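Local coordinates for 182aa long hypothetical protein (Pyrococcus horikoshii, PDB 2GAN), which is a putative acetyltransferase of the GNAT family, likely to transfer an acetyl group from acetyl-CoA to an acceptor that the structure alone does not show, at the interface of chains A and B. Sequence-based numbering; all coordinates share one arbitrary frame. Chains: chain A/B, 182aa long hypothetical protein.

Contact 1: the interface of chains A and B. Residues chain A 162, 174-176; chain B 109, 141-144.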
ATOM      1  N   PHE A 162      -3.871 -15.476   5.580  1.00 36.81           N
ATOM      2  CA  PHE A 162      -3.526 -15.742   4.189  1.00 36.52           C
ATOM      3  C   PHE A 162      -2.018 -15.812   3.967  1.00 39.11           C
ATOM      4  O   PHE A 162      -1.246 -15.158   4.666  1.00 40.92           O
ATOM      5  CB  PHE A 162      -4.142 -14.682   3.261  1.00 32.07           C
ATOM      6  CG  PHE A 162      -5.639 -14.803   3.094  1.00 28.02           C
ATOM      7  CD1 PHE A 162      -6.506 -14.404   4.106  1.00 26.64           C
ATOM      8  CD2 PHE A 162      -6.179 -15.329   1.924  1.00 27.23           C
ATOM      9  CE1 PHE A 162      -7.892 -14.522   3.956  1.00 26.66           C
ATOM     10  CE2 PHE A 162      -7.560 -15.452   1.764  1.00 28.06           C
ATOM     11  CZ  PHE A 162      -8.419 -15.048   2.784  1.00 25.10           C
ATOM     12  N   LEU A 174      -3.097 -14.849  -3.152  1.00 33.61           N
ATOM     13  CA  LEU A 174      -2.909 -15.327  -1.783  1.00 33.99           C
ATOM     14  C   LEU A 174      -3.977 -16.367  -1.460  1.00 34.60           C
ATOM     15  O   LEU A 174      -5.095 -16.302  -1.974  1.00 35.24           O
ATOM     16  CB  LEU A 174      -3.024 -14.170  -0.789  1.00 35.66           C
ATOM     17  CG  LEU A 174      -2.206 -12.908  -1.064  1.00 35.60           C
ATOM     18  CD1 LEU A 174      -2.685 -11.797  -0.151  1.00 36.90           C
ATOM     19  CD2 LEU A 174      -0.726 -13.184  -0.850  1.00 37.12           C
ATOM     20  N   LYS A 175      -3.633 -17.317  -0.600  1.00 34.17           N
ATOM     21  CA  LYS A 175      -4.556 -18.377  -0.215  1.00 34.28           C
ATOM     22  C   LYS A 175      -4.693 -18.473   1.296  1.00 34.17           C
ATOM     23  O   LYS A 175      -3.700 -18.417   2.024  1.00 32.73           O
ATOM     24  CB  LYS A 175      -4.077 -19.725  -0.768  1.00 37.01           C
ATOM     25  CG  LYS A 175      -4.920 -20.913  -0.315  1.00 39.33           C
ATOM     26  CD  LYS A 175      -4.447 -22.226  -0.934  1.00 40.95           C
ATOM     27  CE  LYS A 175      -5.293 -23.397  -0.433  1.00 42.93           C
ATOM     28  NZ  LYS A 175      -4.945 -24.705  -1.054  1.00 41.98           N
ATOM     29  N   PHE A 176      -5.928 -18.611   1.765  1.00 32.68           N
ATOM     30  CA  PHE A 176      -6.192 -18.728   3.192  1.00 34.73           C
ATOM     31  C   PHE A 176      -5.656 -20.045   3.731  1.00 36.33           C
ATOM     32  O   PHE A 176      -5.721 -21.075   3.055  1.00 36.97           O
ATOM     33  CB  PHE A 176      -7.690 -18.672   3.470  1.00 32.02           C
ATOM     34  CG  PHE A 176      -8.043 -18.869   4.912  1.00 32.19           C
ATOM     35  CD1 PHE A 176      -7.802 -17.867   5.844  1.00 32.71           C
ATOM     36  CD2 PHE A 176      -8.595 -20.066   5.349  1.00 32.02           C
ATOM     37  CE1 PHE A 176      -8.113 -18.057   7.192  1.00 32.65           C
ATOM     38  CE2 PHE A 176      -8.908 -20.262   6.696  1.00 31.37           C
ATOM     39  CZ  PHE A 176      -8.666 -19.258   7.616  1.00 30.50           C
TER
ATOM     40  N   ILE B 109     -12.547 -14.370  -3.167  1.00 21.84           N
ATOM     41  CA  ILE B 109     -13.047 -13.298  -2.321  1.00 22.39           C
ATOM     42  C   ILE B 109     -12.606 -12.005  -2.997  1.00 20.57           C
ATOM     43  O   ILE B 109     -11.426 -11.829  -3.286  1.00 21.97           O
ATOM     44  CB  ILE B 109     -12.439 -13.362  -0.911  1.00 23.84           C
ATOM     45  CG1 ILE B 109     -13.000 -14.576  -0.157  1.00 25.68           C
ATOM     46  CG2 ILE B 109     -12.711 -12.049  -0.175  1.00 23.42           C
ATOM     47  CD1 ILE B 109     -12.486 -14.726   1.259  1.00 21.18           C
ATOM     48  N   ASP B 141     -11.819 -23.462  -1.311  1.00 35.55           N
ATOM     49  CA  ASP B 141     -10.623 -22.916  -0.677  1.00 33.34           C
ATOM     50  C   ASP B 141     -10.576 -21.437  -1.060  1.00 31.82           C
ATOM     51  O   ASP B 141     -10.445 -21.097  -2.237  1.00 30.81           O
ATOM     52  CB  ASP B 141      -9.360 -23.619  -1.190  1.00 34.62           C
ATOM     53  CG  ASP B 141      -9.264 -25.072  -0.744  1.00 37.92           C
ATOM     54  OD1 ASP B 141      -9.433 -25.340   0.466  1.00 39.76           O
ATOM     55  OD2 ASP B 141      -8.999 -25.946  -1.603  1.00 38.20           O
ATOM     56  N   PRO B 142     -10.682 -20.536  -0.068  1.00 31.06           N
ATOM     57  CA  PRO B 142     -10.653 -19.096  -0.346  1.00 28.91           C
ATOM     58  C   PRO B 142      -9.321 -18.540  -0.846  1.00 28.72           C
ATOM     59  O   PRO B 142      -8.260 -18.837  -0.299  1.00 29.53           O
ATOM     60  CB  PRO B 142     -11.101 -18.477   0.983  1.00 28.65           C
ATOM     61  CG  PRO B 142     -10.637 -19.462   1.999  1.00 30.76           C
ATOM     62  CD  PRO B 142     -10.899 -20.802   1.368  1.00 28.63           C
ATOM     63  N   TYR B 143      -9.402 -17.743  -1.909  1.00 28.77           N
ATOM     64  CA  TYR B 143      -8.249 -17.093  -2.524  1.00 28.64           C
ATOM     65  C   TYR B 143      -8.585 -15.623  -2.755  1.00 28.85           C
ATOM     66  O   TYR B 143      -9.749 -15.268  -2.943  1.00 29.21           O
ATOM     67  CB  TYR B 143      -7.920 -17.702  -3.893  1.00 30.63           C
ATOM     68  CG  TYR B 143      -7.275 -19.067  -3.871  1.00 33.70           C
ATOM     69  CD1 TYR B 143      -8.045 -20.227  -3.791  1.00 34.95           C
ATOM     70  CD2 TYR B 143      -5.891 -19.197  -3.927  1.00 33.25           C
ATOM     71  CE1 TYR B 143      -7.448 -21.486  -3.769  1.00 36.30           C
ATOM     72  CE2 TYR B 143      -5.284 -20.448  -3.904  1.00 36.36           C
ATOM     73  CZ  TYR B 143      -6.064 -21.586  -3.824  1.00 37.92           C
ATOM     74  OH  TYR B 143      -5.458 -22.820  -3.784  1.00 39.93           O
ATOM     75  N   VAL B 144      -7.558 -14.778  -2.742  1.00 28.13           N
ATOM     76  CA  VAL B 144      -7.711 -13.353  -3.003  1.00 26.58           C
ATOM     77  C   VAL B 144      -6.614 -12.933  -3.974  1.00 25.86           C
ATOM     78  O   VAL B 144      -5.557 -13.560  -4.047  1.00 24.83           O
ATOM     79  CB  VAL B 144      -7.589 -12.490  -1.719  1.00 27.20           C
ATOM     80  CG1 VAL B 144      -8.853 -12.619  -0.875  1.00 26.59           C
ATOM     81  CG2 VAL B 144      -6.358 -12.912  -0.917  1.00 26.74           C
TER
HETATM   82  O   HOH W   1      -6.079 -27.011  -1.107  1.00 43.06           O
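An intermolecular antiparallel beta pairing joins strand 172-176 of chain A to strand 141-146 of chain B, with A:Leu174 and B:Val144 as one bridged pair and A:Lys175 and B:Tyr143 as the next. The evidence is a reciprocal pair of backbone bonds: A:Leu174 N gives its hydrogen to B:Val144 O at 2.9 Å (174° at H), and B:Val144 N returns one to A:Leu174 O at 3.0 Å. A:Phe176 N continues the register by bonding to B:Pro142 O at 3.1 Å. On one side of the paired strands, CG2 of B:Val144 touches both A:Leu174 CB (3.6 Å) and the ring atom CD2 of A:Phe162, both on one flank. The CB of A:Phe176 meets CG of B:Pro142 on this same side and also sits over the rim of one face of the A:Phe162 ring. On the opposite side A:Lys175 runs over the B:Tyr143 ring, its CG 4.0 Å from the ring centroid in a CH-pi contact. Its CG is anti to the backbone N (chi1 175°) and the chain stays extended, which carries NZ past the phenol to water 1 at 2.6 Å. That water also meets the B:Asp141 carboxylate at OD2, 3.1 Å away, and so links ammonium and carboxylate, probably of opposite charge, which do not touch directly. In the fold, A:Phe162 begins the neighbouring strand 162-166, while B:Ile109 on strand 106-114 lies beside B:Val144, away from A:Leu174, placing the junction between sheet strands of the two subunits.

Contact 2: the interface of chains A and B. Residues chain A 101, 141-143; chain B 165, 175-176.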
ATOM      1  N   LEU A 101      23.988  -0.847  -9.478  1.00 29.72           N
ATOM      2  CA  LEU A 101      23.767   0.512  -8.996  1.00 30.06           C
ATOM      3  C   LEU A 101      24.974   1.056  -8.238  1.00 30.86           C
ATOM      4  O   LEU A 101      24.883   2.089  -7.573  1.00 31.28           O
ATOM      5  CB  LEU A 101      22.531   0.597  -8.099  1.00 29.41           C
ATOM      6  CG  LEU A 101      21.159   0.410  -8.746  1.00 31.90           C
ATOM      7  CD1 LEU A 101      20.125   1.110  -7.868  1.00 32.18           C
ATOM      8  CD2 LEU A 101      21.132   0.999 -10.146  1.00 32.32           C
ATOM      9  N   ASP A 141      21.687  10.265 -10.876  1.00 27.49           N
ATOM     10  CA  ASP A 141      20.331   9.888 -11.231  1.00 28.73           C
ATOM     11  C   ASP A 141      19.669   9.349  -9.964  1.00 28.24           C
ATOM     12  O   ASP A 141      20.285   8.584  -9.214  1.00 27.49           O
ATOM     13  CB  ASP A 141      20.331   8.811 -12.309  1.00 32.75           C
ATOM     14  CG  ASP A 141      20.864   9.319 -13.618  1.00 36.03           C
ATOM     15  OD1 ASP A 141      20.428  10.416 -14.029  1.00 38.62           O
ATOM     16  OD2 ASP A 141      21.706   8.626 -14.232  1.00 36.04           O
ATOM     17  N   PRO A 142      18.417   9.764  -9.697  1.00 27.44           N
ATOM     18  CA  PRO A 142      17.637   9.345  -8.524  1.00 26.03           C
ATOM     19  C   PRO A 142      17.098   7.910  -8.573  1.00 25.42           C
ATOM     20  O   PRO A 142      16.455   7.515  -9.545  1.00 22.78           O
ATOM     21  CB  PRO A 142      16.490  10.358  -8.483  1.00 26.99           C
ATOM     22  CG  PRO A 142      17.034  11.552  -9.198  1.00 25.04           C
ATOM     23  CD  PRO A 142      17.791  10.933 -10.342  1.00 26.08           C
ATOM     24  N   TYR A 143      17.340   7.154  -7.503  1.00 23.55           N
ATOM     25  CA  TYR A 143      16.868   5.769  -7.380  1.00 22.08           C
ATOM     26  C   TYR A 143      16.214   5.592  -6.012  1.00 22.79           C
ATOM     27  O   TYR A 143      16.622   6.227  -5.041  1.00 22.43           O
ATOM     28  CB  TYR A 143      18.032   4.785  -7.469  1.00 22.53           C
ATOM     29  CG  TYR A 143      18.610   4.585  -8.847  1.00 22.20           C
ATOM     30  CD1 TYR A 143      18.184   3.533  -9.646  1.00 24.67           C
ATOM     31  CD2 TYR A 143      19.595   5.439  -9.346  1.00 23.09           C
ATOM     32  CE1 TYR A 143      18.722   3.322 -10.908  1.00 26.21           C
ATOM     33  CE2 TYR A 143      20.140   5.240 -10.612  1.00 25.75           C
ATOM     34  CZ  TYR A 143      19.697   4.175 -11.385  1.00 25.08           C
ATOM     35  OH  TYR A 143      20.232   3.951 -12.629  1.00 27.88           O
TER
ATOM     36  N   ILE B 165      13.047  -0.700 -12.518  1.00 29.49           N
ATOM     37  CA  ILE B 165      14.223  -1.148 -13.269  1.00 30.51           C
ATOM     38  C   ILE B 165      14.691  -2.529 -12.827  1.00 28.48           C
ATOM     39  O   ILE B 165      15.151  -3.318 -13.641  1.00 25.79           O
ATOM     40  CB  ILE B 165      15.432  -0.206 -13.134  1.00 32.39           C
ATOM     41  CG1 ILE B 165      15.838  -0.089 -11.665  1.00 34.33           C
ATOM     42  CG2 ILE B 165      15.121   1.140 -13.767  1.00 34.11           C
ATOM     43  CD1 ILE B 165      17.258   0.379 -11.481  1.00 35.08           C
ATOM     44  N   LYS B 175      13.780   3.815 -10.700  1.00 25.16           N
ATOM     45  CA  LYS B 175      14.668   4.870 -11.173  1.00 26.93           C
ATOM     46  C   LYS B 175      13.879   6.036 -11.737  1.00 27.16           C
ATOM     47  O   LYS B 175      12.893   5.840 -12.445  1.00 27.77           O
ATOM     48  CB  LYS B 175      15.599   4.305 -12.247  1.00 28.60           C
ATOM     49  CG  LYS B 175      16.477   5.319 -12.976  1.00 27.54           C
ATOM     50  CD  LYS B 175      17.513   4.563 -13.815  1.00 27.90           C
ATOM     51  CE  LYS B 175      18.525   5.477 -14.503  1.00 30.23           C
ATOM     52  NZ  LYS B 175      18.085   5.917 -15.860  1.00 30.04           N
ATOM     53  N   PHE B 176      14.304   7.252 -11.416  1.00 27.19           N
ATOM     54  CA  PHE B 176      13.615   8.432 -11.923  1.00 31.39           C
ATOM     55  C   PHE B 176      13.996   8.685 -13.377  1.00 33.27           C
ATOM     56  O   PHE B 176      15.175   8.737 -13.712  1.00 33.39           O
ATOM     57  CB  PHE B 176      13.979   9.664 -11.098  1.00 30.98           C
ATOM     58  CG  PHE B 176      13.386  10.935 -11.625  1.00 30.52           C
ATOM     59  CD1 PHE B 176      12.017  11.161 -11.548  1.00 31.03           C
ATOM     60  CD2 PHE B 176      14.190  11.890 -12.234  1.00 30.16           C
ATOM     61  CE1 PHE B 176      11.455  12.323 -12.069  1.00 31.66           C
ATOM     62  CE2 PHE B 176      13.641  13.058 -12.762  1.00 30.43           C
ATOM     63  CZ  PHE B 176      12.273  13.271 -12.681  1.00 32.01           C
TER
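B:Lys175 and A:Tyr143 form a bridged antiparallel pair between strand 172-176 of chain B and strand 141-146 of chain A, and their side chains run alongside each other in the same direction. The tightly packed part centres on the tyrosine ring. B:Lys175 lays its CB, CG and CD methylenes over one face of the ring, displaced toward the CE1-CZ rim, with CD 3.3 Å from A:Tyr143 CZ. Nearly at right angles to the tyrosine, the end methyl CD1 of B:Ile165 meets the ring at its edge, in plane, 3.3 Å from CE1. The isoleucine's CG1 lies between its backbone N and carbonyl carbon (chi1 59°), an orientation that sends CD1 toward this edge. A:Leu101, in the 3-10 helix 99-101, adds a lighter touch through CD2, 4.1 Å from B:Ile165 CD1. Beside the ring, B:Phe176 N donates to A:Pro142 O at 2.9 Å and 173° at H, which, with the bridge between A:Tyr143 and B:Lys175, sets the backbone register, and A:Pro142 CB packs 3.7 Å from B:Phe176 CB. Replacing A:Tyr143 with alanine would probably leave the B:Lys175 methylenes and the B:Ile165 methyl without their shared partner and open a gap beside the strand pairing. The lysine end is looser: B:Lys175 bends at its last torsion (chi4 -90°), and its NZ remains 4.8 Å from A:Asp141 OD2, opposite charges without direct contact. The site joins a strand of each subunit and packs the lysine and isoleucine of one chain against the tyrosine of the other, plausibly stabilising the two-chain assembly.

Contact 1 and contact 2 have C-alpha centres about 35 Å apart and are related by the two-fold symmetry of the pair. Both use strands 141-146 and 172-176, with the chains exchanged: chain A supplies the latter strand in contact 1 and the former in contact 2. Residues 141-143, 175 and 176 recur in both. Each subunit thus offers strand 172-176 at one site and strand 141-146 at the other, a reciprocal arrangement consistent with a dimer, although the assembly alone does not prove its biological role. The lysine ends differ, being extended and water-bridged in contact 1 but bent in contact 2, whereas the backbone pairing persists.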